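Possible MarR-transcriptional regulator (Streptomyces coelicolor, PDB 4B8X) is of unknown precise function but probably binds DNA as a winged-helix transcriptional regulator of the MarR family. Local coordinates at residues Phe35-Ala40 with Val72-Arg77. Residues are numbered along the deposited sequence; the frame is centred on the assembly and turned at random.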
loop_
_atom_site.group_PDB
_atom_site.type_symbol
_atom_site.label_atom_id
_atom_site.label_comp_id
_atom_site.label_asym_id
_atom_site.label_seq_id
_atom_site.Cartn_x
_atom_site.Cartn_y
_atom_site.Cartn_z
ATOM N N PHE A 35 8.648 -7.866 -0.851
ATOM C CA PHE A 35 9.322 -6.622 -0.572
ATOM C C PHE A 35 9.373 -6.371 0.932
ATOM O O PHE A 35 10.360 -5.862 1.438
ATOM C CB PHE A 35 8.675 -5.457 -1.333
ATOM C CG PHE A 35 9.521 -4.216 -1.359
ATOM C CD1 PHE A 35 10.730 -4.216 -2.023
ATOM C CD2 PHE A 35 9.104 -3.059 -0.765
ATOM C CE1 PHE A 35 11.518 -3.094 -2.079
ATOM C CE2 PHE A 35 9.889 -1.921 -0.802
ATOM C CZ PHE A 35 11.095 -1.936 -1.472
ATOM N N ALA A 36 8.307 -6.737 1.643
ATOM C CA ALA A 36 8.262 -6.576 3.094
ATOM C C ALA A 36 9.410 -7.356 3.767
ATOM O O ALA A 36 10.054 -6.871 4.709
ATOM C CB ALA A 36 6.910 -7.035 3.635
ATOM N N ARG A 37 9.665 -8.566 3.312
ATOM C CA ARG A 37 10.755 -9.348 3.883
ATOM C C ARG A 37 12.122 -8.777 3.519
ATOM O O ARG A 37 13.041 -8.770 4.342
ATOM C CB ARG A 37 10.638 -10.822 3.500
ATOM C CG ARG A 37 9.361 -11.437 4.067
ATOM C CD ARG A 37 9.474 -12.938 4.261
ATOM N NE ARG A 37 9.441 -13.687 3.000
ATOM C CZ ARG A 37 8.332 -14.050 2.356
ATOM N NH1 ARG A 37 7.146 -13.657 2.790
ATOM N NH2 ARG A 37 8.418 -14.760 1.242
ATOM N N TYR A 38 12.242 -8.263 2.299
ATOM C CA TYR A 38 13.441 -7.562 1.871
ATOM C C TYR A 38 13.710 -6.376 2.786
ATOM O O TYR A 38 14.840 -6.185 3.228
ATOM C CB TYR A 38 13.284 -7.142 0.399
ATOM C CG TYR A 38 14.314 -6.140 -0.039
ATOM C CD1 TYR A 38 15.594 -6.562 -0.395
ATOM C CD2 TYR A 38 14.031 -4.787 -0.082
ATOM C CE1 TYR A 38 16.550 -5.643 -0.761
ATOM C CE2 TYR A 38 14.976 -3.851 -0.432
ATOM C CZ TYR A 38 16.227 -4.280 -0.788
ATOM O OH TYR A 38 17.158 -3.358 -1.145
ATOM N N GLU A 39 12.685 -5.583 3.066
ATOM C CA GLU A 39 12.875 -4.399 3.891
ATOM C C GLU A 39 13.368 -4.766 5.285
ATOM O O GLU A 39 14.172 -4.049 5.882
ATOM C CB GLU A 39 11.593 -3.588 3.991
ATOM C CG GLU A 39 11.129 -2.967 2.678
ATOM C CD GLU A 39 9.726 -2.358 2.792
ATOM O OE1 GLU A 39 8.702 -3.075 2.995
ATOM O OE2 GLU A 39 9.653 -1.143 2.666
ATOM N N ALA A 40 12.877 -5.866 5.828
ATOM C CA ALA A 40 13.332 -6.308 7.154
ATOM C C ALA A 40 14.829 -6.683 7.139
ATOM O O ALA A 40 15.587 -6.340 8.072
ATOM C CB ALA A 40 12.485 -7.469 7.649
ATOM N N VAL A 72 9.694 -12.407 9.989
ATOM C CA VAL A 72 10.899 -12.971 10.608
ATOM C C VAL A 72 10.881 -14.478 10.490
ATOM O O VAL A 72 11.894 -15.084 10.156
ATOM C CB VAL A 72 11.041 -12.540 12.086
ATOM C CG1 VAL A 72 12.113 -13.365 12.838
ATOM C CG2 VAL A 72 11.361 -11.047 12.177
ATOM N N ASP A 73 9.726 -15.093 10.755
ATOM C CA ASP A 73 9.667 -16.557 10.783
ATOM C C ASP A 73 9.865 -17.075 9.325
ATOM O O ASP A 73 10.527 -18.097 9.108
ATOM C CB ASP A 73 8.421 -17.086 11.545
ATOM C CG ASP A 73 8.572 -17.000 13.100
ATOM O OD1 ASP A 73 9.578 -16.479 13.621
ATOM O OD2 ASP A 73 7.656 -17.463 13.846
ATOM N N ARG A 74 9.359 -16.376 8.305
ATOM C CA ARG A 74 9.607 -16.782 6.915
ATOM C C ARG A 74 11.085 -16.584 6.510
ATOM O O ARG A 74 11.632 -17.347 5.718
ATOM C CB ARG A 74 8.682 -16.032 5.945
ATOM C CG ARG A 74 7.196 -16.348 6.093
ATOM C CD ARG A 74 6.835 -17.687 5.480
ATOM N NE ARG A 74 7.401 -17.864 4.147
ATOM C CZ ARG A 74 6.690 -17.988 3.030
ATOM N NH1 ARG A 74 5.361 -17.964 3.063
ATOM N NH2 ARG A 74 7.319 -18.146 1.876
ATOM N N LEU A 75 11.734 -15.563 7.067
ATOM C CA LEU A 75 13.162 -15.350 6.837
ATOM C C LEU A 75 13.957 -16.471 7.516
ATOM O O LEU A 75 14.954 -16.942 6.956
ATOM C CB LEU A 75 13.630 -13.970 7.307
ATOM C CG LEU A 75 13.094 -12.814 6.448
ATOM C CD1 LEU A 75 13.336 -11.476 7.152
ATOM C CD2 LEU A 75 13.707 -12.811 5.054
ATOM N N VAL A 76 13.524 -16.910 8.708
ATOM C CA VAL A 76 14.167 -18.044 9.380
ATOM C C VAL A 76 13.986 -19.312 8.539
ATOM O O VAL A 76 14.928 -20.077 8.348
ATOM C CB VAL A 76 13.580 -18.291 10.798
ATOM C CG1 VAL A 76 14.097 -19.605 11.385
ATOM C CG2 VAL A 76 13.871 -17.107 11.702
ATOM N N ARG A 77 12.772 -19.533 8.055
ATOM C CA ARG A 77 12.490 -20.710 7.238
ATOM C C ARG A 77 13.458 -20.805 6.046
ATOM O O ARG A 77 13.919 -21.896 5.670
ATOM C CB ARG A 77 11.019 -20.673 6.799
ATOM C CG ARG A 77 10.484 -21.955 6.227
ATOM C CD ARG A 77 9.117 -21.728 5.590
ATOM N NE ARG A 77 8.093 -21.197 6.495
ATOM C CZ ARG A 77 6.833 -20.935 6.124
ATOM N NH1 ARG A 77 6.449 -21.082 4.848
ATOM N NH2 ARG A 77 5.969 -20.472 7.012
HETATM O O HOH W 1 11.759 -15.384 2.904
#
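L75 and A40 make the buried, apolar half of this contact between helices 35-45 and 65-77, whose short segments run nearly perpendicular (84°) with axes 10.2 Å apart. The two methyls of L75 divide the work: CD1 lies 4.1 Å from A40 CB, while CD2 meets R37 CB at 4.0 Å. T71 adds to this side by touching both R37 and A40, and L75 also reaches V81 of strand 81-85, so the leucine links the helix pair to the sheet of the winged-helix domain.

Close packing extends to R37 CD, 3.6 Å from R74 CB, but the arginine ends beyond are looser and water-bridged. A bend at chi3 (-73°) turns the R37 guanidinium; in one of two modelled R74 conformers it stacks flat on that of R74, planes 26° apart, an arrangement less certain than the rest. A water accepts from R37 NE at 2.9 Å and gives only a weak bond to R74 O, whereas R37 NH2 is hydrogen-bonded to the carbonyl O of G32. Replacing R37 with an alanine would probably leave that carbonyl without this donor and open a gap beside R74 CB.

With no direct hydrogen bond between the segments, cohesion probably rests on L75 against A40 and the aliphatic part of R37, and on R37 CD against R74 CB; the stack brings like charges together, a repulsion the G32 carbonyl probably eases slightly.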